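PDB 6N9J: clostripain-related protein from Bacteroides thetaiotaomicron, which is a secreted cysteine protease of the C11 (clostripain) family, probably cleaving peptide bonds in proteins outside the cell. Local coordinates for residues Arg62-Lys65 with Val70-Asp73; Tyr347-Asn352 with Tyr359-Val364. One frame throughout, in Å; residues are numbered along the deposited sequence.

Contact 1 (Arg62-Lys65 with Val70-Asp73); sequences RLRK and VVQD
The guanidinium of R64 turns an edge to the carboxylate of D73: CG of D73 lies in the guanidinium plane, and the two flat groups are 28° apart. The two residues sit on neighbouring strands of an antiparallel beta hairpin, two positions out of register but on the same face. The grip is side-on: R64 NE reaches D73 OD2 at 2.9 Å, from above the carboxylate plane, and R64 NH1 reaches D73 OD1 at 2.9 Å. OD1 lies in the guanidinium plane and uses its syn lone pair; a further bond from NH1 to OD2 is weak. A long arginine suits this place because its chain, leaving with CG anti to the backbone N (chi1 -163°), bends at chi2 and chi3, which brings NE and NH1 across to the charge that D73 supplies. The backbones pair in the usual ladder: R62 with D73 and R64 with V71 are hydrogen-bonded pairs, and the shortest bond, V71 N to R64 O, is 2.6 Å. On the other face, apolar L63 and V70 suit their place against I35 of helix 24-37, which Q72 also touches. K65, beside them, sends its ammonium to the backbone oxygens of M38 and V41 in the loop after that helix. The aliphatic CG of Q72 lies 3.7 Å from L63 CD2, the two side chains pointing the same way, and L63 CB is 3.8 Å from V70 CG1.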
loop_
_atom_site.group_PDB
_atom_site.type_symbol
_atom_site.label_atom_id
_atom_site.label_comp_id
_atom_site.label_asym_id
_atom_site.label_seq_id
_atom_site.Cartn_x
_atom_site.Cartn_y
_atom_site.Cartn_z
ATOM N N ARG A 62 -11.164 14.901 -12.354
ATOM C CA ARG A 62 -9.949 14.847 -13.137
ATOM C C ARG A 62 -9.276 16.212 -13.060
ATOM O O ARG A 62 -9.941 17.249 -13.197
ATOM C CB ARG A 62 -10.248 14.477 -14.592
ATOM C CG ARG A 62 -9.037 14.555 -15.508
ATOM C CD ARG A 62 -9.397 14.274 -16.960
ATOM N NE ARG A 62 -8.203 14.232 -17.797
ATOM C CZ ARG A 62 -7.679 15.290 -18.408
ATOM N NH1 ARG A 62 -8.256 16.479 -18.284
ATOM N NH2 ARG A 62 -6.581 15.158 -19.142
ATOM N N LEU A 63 -7.966 16.206 -12.842
ATOM C CA LEU A 63 -7.202 17.443 -12.781
ATOM C C LEU A 63 -6.724 17.841 -14.172
ATOM O O LEU A 63 -6.086 17.058 -14.867
ATOM C CB LEU A 63 -6.016 17.293 -11.824
ATOM C CG LEU A 63 -6.405 16.911 -10.391
ATOM C CD1 LEU A 63 -5.183 16.824 -9.482
ATOM C CD2 LEU A 63 -7.402 17.916 -9.848
ATOM N N ARG A 64 -7.043 19.062 -14.580
ATOM C CA ARG A 64 -6.733 19.514 -15.927
ATOM C C ARG A 64 -6.042 20.869 -15.853
ATOM O O ARG A 64 -6.307 21.654 -14.948
ATOM C CB ARG A 64 -8.014 19.585 -16.760
ATOM C CG ARG A 64 -7.803 19.641 -18.257
ATOM C CD ARG A 64 -8.578 20.783 -18.877
ATOM N NE ARG A 64 -9.838 21.050 -18.189
ATOM C CZ ARG A 64 -10.499 22.203 -18.268
ATOM N NH1 ARG A 64 -11.636 22.365 -17.610
ATOM N NH2 ARG A 64 -10.023 23.203 -19.005
ATOM N N LYS A 65 -5.142 21.144 -16.785
ATOM C CA LYS A 65 -4.484 22.446 -16.816
ATOM C C LYS A 65 -5.094 23.383 -17.860
ATOM O O LYS A 65 -5.325 23.001 -19.010
ATOM C CB LYS A 65 -2.985 22.286 -17.075
ATOM C CG LYS A 65 -2.106 22.873 -15.977
ATOM C CD LYS A 65 -0.622 22.635 -16.248
ATOM C CE LYS A 65 -0.307 21.148 -16.407
ATOM N NZ LYS A 65 1.128 20.914 -16.778
ATOM N N VAL A 70 -4.382 24.614 -12.418
ATOM C CA VAL A 70 -5.026 23.308 -12.519
ATOM C C VAL A 70 -6.501 23.420 -12.124
ATOM O O VAL A 70 -6.844 24.042 -11.118
ATOM C CB VAL A 70 -4.323 22.253 -11.639
ATOM C CG1 VAL A 70 -5.040 20.923 -11.729
ATOM C CG2 VAL A 70 -2.863 22.094 -12.059
ATOM N N VAL A 71 -7.370 22.825 -12.934
ATOM C CA VAL A 71 -8.808 22.880 -12.717
ATOM C C VAL A 71 -9.359 21.492 -12.415
ATOM O O VAL A 71 -8.974 20.519 -13.063
ATOM C CB VAL A 71 -9.522 23.463 -13.950
ATOM C CG1 VAL A 71 -11.039 23.316 -13.831
ATOM C CG2 VAL A 71 -9.119 24.922 -14.140
ATOM N N GLN A 72 -10.244 21.398 -11.424
ATOM C CA GLN A 72 -10.860 20.125 -11.053
ATOM C C GLN A 72 -12.151 19.838 -11.822
ATOM O O GLN A 72 -13.238 20.193 -11.370
ATOM C CB GLN A 72 -11.154 20.104 -9.552
ATOM C CG GLN A 72 -9.934 20.358 -8.678
ATOM C CD GLN A 72 -10.275 20.452 -7.203
ATOM O OE1 GLN A 72 -11.234 19.838 -6.732
ATOM N NE2 GLN A 72 -9.493 21.236 -6.466
ATOM N N ASP A 73 -12.035 19.195 -12.980
ATOM C CA ASP A 73 -13.220 18.789 -13.731
ATOM C C ASP A 73 -13.916 17.634 -13.013
ATOM O O ASP A 73 -13.293 16.618 -12.697
ATOM C CB ASP A 73 -12.866 18.387 -15.165
ATOM C CG ASP A 73 -12.621 19.594 -16.083
ATOM O OD1 ASP A 73 -13.071 20.717 -15.754
ATOM O OD2 ASP A 73 -11.986 19.411 -17.147
#

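Contact 2 (Tyr347-Asn352 with Tyr359-Val364); sequences YILREN and YYRQFV
The hydroxyl of Y360 is gripped from two sources: OH bonds to E167 and accepts, at 3.1 Å from Y360 OH, a hydrogen bond from a water that also donates to Y347 O, 3.0 Å away. A tyrosine suits this spot because its ring packs while its hydroxyl reaches polar company. The hydroxyl of Y347 goes instead to E357.

The rings of Y347 and Y360 meet obliquely, their planes at 51° and centroids 5.4 Å apart. Y360 is held between two neighbours: CD2 of Y347 lies over one face, towards the rim, and CG1 of V364 over the opposite one. A chi1 of -169° sets CG of Y360 opposite the backbone N, which brings the ring against Y347 and L349.

L349 CD2 approaches Y360 CD1 at 3.8 Å, while the other methyl, CD1, lies over one face of the R361 guanidinium, 3.9 Å from R361 NH2; one branched side chain thus serves both partners. The arginine chain runs extended from CG to NE, long enough to span from the helix to the loop. There R361 NH2 meets E351 OE2 at 2.6 Å in a salt bridge whose hydrogen bond is weak. The oxygen lies at the guanidinium edge, near its plane, but the carboxylate is turned 46° against it. E351 is exposed and poorly ordered, so this link is probably loose.

The arrangement packs the loop following strand 345-346 against the end of helix 355-363. W116 meets both tyrosine rings edge-to-face, and helix 365-369 adds Y367 against L349 and W366 against Y360.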
loop_
_atom_site.group_PDB
_atom_site.type_symbol
_atom_site.label_atom_id
_atom_site.label_comp_id
_atom_site.label_asym_id
_atom_site.label_seq_id
_atom_site.Cartn_x
_atom_site.Cartn_y
_atom_site.Cartn_z
ATOM N N TYR A 347 3.075 -13.179 8.128
ATOM C CA TYR A 347 2.549 -13.709 9.370
ATOM C C TYR A 347 3.309 -14.984 9.765
ATOM O O TYR A 347 3.557 -15.863 8.929
ATOM C CB TYR A 347 1.060 -13.991 9.235
ATOM C CG TYR A 347 0.423 -14.468 10.508
ATOM C CD1 TYR A 347 0.362 -13.642 11.624
ATOM C CD2 TYR A 347 -0.129 -15.734 10.597
ATOM C CE1 TYR A 347 -0.218 -14.068 12.797
ATOM C CE2 TYR A 347 -0.718 -16.174 11.774
ATOM C CZ TYR A 347 -0.760 -15.335 12.868
ATOM O OH TYR A 347 -1.341 -15.766 14.041
ATOM N N ILE A 348 3.691 -15.073 11.034
ATOM C CA ILE A 348 4.315 -16.292 11.548
ATOM C C ILE A 348 3.281 -17.125 12.291
ATOM O O ILE A 348 2.860 -16.751 13.389
ATOM C CB ILE A 348 5.487 -15.967 12.478
ATOM C CG1 ILE A 348 6.613 -15.276 11.697
ATOM C CG2 ILE A 348 5.973 -17.222 13.181
ATOM C CD1 ILE A 348 7.740 -14.754 12.577
ATOM N N LEU A 349 2.851 -18.233 11.690
ATOM C CA LEU A 349 1.850 -19.100 12.314
ATOM C C LEU A 349 2.293 -19.512 13.707
ATOM O O LEU A 349 3.394 -20.022 13.894
ATOM C CB LEU A 349 1.587 -20.341 11.459
ATOM C CG LEU A 349 0.860 -20.072 10.137
ATOM C CD1 LEU A 349 0.990 -21.260 9.194
ATOM C CD2 LEU A 349 -0.606 -19.743 10.390
ATOM N N ARG A 350 1.435 -19.274 14.688
ATOM C CA ARG A 350 1.778 -19.578 16.061
ATOM C C ARG A 350 0.987 -20.770 16.588
ATOM O O ARG A 350 1.145 -21.156 17.747
ATOM C CB ARG A 350 1.547 -18.353 16.938
ATOM C CG ARG A 350 2.431 -17.163 16.578
ATOM C CD ARG A 350 1.805 -15.897 17.113
ATOM N NE ARG A 350 2.711 -14.752 17.139
ATOM C CZ ARG A 350 2.977 -13.987 16.087
ATOM N NH1 ARG A 350 2.440 -14.266 14.907
ATOM N NH2 ARG A 350 3.797 -12.954 16.210
ATOM N N GLU A 351 0.144 -21.342 15.730
ATOM C CA GLU A 351 -0.625 -22.545 16.059
ATOM C C GLU A 351 -1.446 -22.391 17.338
ATOM O O GLU A 351 -1.260 -23.144 18.292
ATOM C CB GLU A 351 0.312 -23.749 16.201
ATOM C CG GLU A 351 1.034 -24.156 14.922
ATOM C CD GLU A 351 0.154 -24.952 13.975
ATOM O OE1 GLU A 351 -1.022 -25.212 14.315
ATOM O OE2 GLU A 351 0.643 -25.322 12.885
ATOM N N ASN A 352 -2.352 -21.420 17.358
ATOM C CA ASN A 352 -3.051 -21.090 18.596
ATOM C C ASN A 352 -4.567 -21.217 18.505
ATOM O O ASN A 352 -5.281 -20.799 19.419
ATOM C CB ASN A 352 -2.683 -19.673 19.034
ATOM C CG ASN A 352 -2.879 -18.653 17.926
ATOM O OD1 ASN A 352 -3.471 -18.951 16.888
ATOM N ND2 ASN A 352 -2.385 -17.438 18.147
ATOM N N TYR A 359 -8.721 -18.258 9.591
ATOM C CA TYR A 359 -8.946 -17.507 8.361
ATOM C C TYR A 359 -7.723 -17.615 7.447
ATOM O O TYR A 359 -7.854 -17.860 6.250
ATOM C CB TYR A 359 -9.264 -16.037 8.671
ATOM C CG TYR A 359 -9.459 -15.175 7.438
ATOM C CD1 TYR A 359 -8.391 -14.502 6.860
ATOM C CD2 TYR A 359 -10.714 -15.038 6.854
ATOM C CE1 TYR A 359 -8.561 -13.723 5.721
ATOM C CE2 TYR A 359 -10.899 -14.261 5.723
ATOM C CZ TYR A 359 -9.821 -13.607 5.162
ATOM O OH TYR A 359 -10.008 -12.834 4.045
ATOM N N TYR A 360 -6.537 -17.432 8.018
ATOM C CA TYR A 360 -5.293 -17.521 7.252
ATOM C C TYR A 360 -5.178 -18.831 6.493
ATOM O O TYR A 360 -4.865 -18.845 5.306
ATOM C CB TYR A 360 -4.091 -17.371 8.179
ATOM C CG TYR A 360 -2.751 -17.174 7.493
ATOM C CD1 TYR A 360 -1.930 -18.255 7.197
ATOM C CD2 TYR A 360 -2.286 -15.899 7.182
ATOM C CE1 TYR A 360 -0.689 -18.070 6.595
ATOM C CE2 TYR A 360 -1.047 -15.711 6.588
ATOM C CZ TYR A 360 -0.256 -16.802 6.296
ATOM O OH TYR A 360 0.976 -16.624 5.703
ATOM N N ARG A 361 -5.437 -19.928 7.197
ATOM C CA ARG A 361 -5.245 -21.266 6.657
ATOM C C ARG A 361 -6.295 -21.627 5.622
ATOM O O ARG A 361 -6.188 -22.643 4.944
ATOM C CB ARG A 361 -5.267 -22.297 7.788
ATOM C CG ARG A 361 -4.156 -22.113 8.804
ATOM C CD ARG A 361 -4.222 -23.157 9.922
ATOM N NE ARG A 361 -3.037 -23.093 10.775
ATOM C CZ ARG A 361 -1.980 -23.892 10.647
ATOM N NH1 ARG A 361 -1.961 -24.830 9.708
ATOM N NH2 ARG A 361 -0.941 -23.755 11.461
ATOM N N GLN A 362 -7.313 -20.790 5.501
ATOM C CA GLN A 362 -8.449 -21.117 4.665
ATOM C C GLN A 362 -8.583 -20.190 3.453
ATOM O O GLN A 362 -8.992 -20.634 2.383
ATOM C CB GLN A 362 -9.721 -21.079 5.512
ATOM C CG GLN A 362 -10.949 -21.676 4.857
ATOM C CD GLN A 362 -12.079 -21.883 5.850
ATOM O OE1 GLN A 362 -11.859 -21.879 7.064
ATOM N NE2 GLN A 362 -13.293 -22.065 5.341
ATOM N N PHE A 363 -8.222 -18.915 3.614
ATOM C CA PHE A 363 -8.511 -17.919 2.582
ATOM C C PHE A 363 -7.311 -17.088 2.129
ATOM O O PHE A 363 -7.437 -16.244 1.239
ATOM C CB PHE A 363 -9.607 -16.973 3.071
ATOM C CG PHE A 363 -10.830 -17.680 3.565
ATOM C CD1 PHE A 363 -11.683 -18.314 2.677
ATOM C CD2 PHE A 363 -11.128 -17.714 4.921
ATOM C CE1 PHE A 363 -12.813 -18.969 3.135
ATOM C CE2 PHE A 363 -12.253 -18.364 5.384
ATOM C CZ PHE A 363 -13.098 -18.991 4.495
ATOM N N VAL A 364 -6.157 -17.307 2.749
ATOM C CA VAL A 364 -4.924 -16.688 2.286
ATOM C C VAL A 364 -4.176 -17.663 1.385
ATOM O O VAL A 364 -3.622 -18.652 1.863
ATOM C CB VAL A 364 -4.036 -16.260 3.460
ATOM C CG1 VAL A 364 -2.673 -15.799 2.959
ATOM C CG2 VAL A 364 -4.730 -15.160 4.239
HETATM O O HOH W 1 3.268 -18.207 7.124
#

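From the N terminus, the chain reaches contact 1 first: strand 59-65 turns back through the four-residue connection 66-69 into strand 70-74, a hairpin that extends the main mixed sheet beyond strand 46-53. The chain then adds the later strands, from 105-110 to 333-337, and the helices between them before contact 2, which closes a six-residue connection near the C-terminal end. The two closures follow one another in series, neither enclosing nor crossing the other. The centres of contact 1 and contact 2 are about 45 Å apart, on opposite sides of the chain's centre. Contact 1 ties the hairpin to the sheet's margin; contact 2 ties the loop after strand 345-346 to the C-terminal helices.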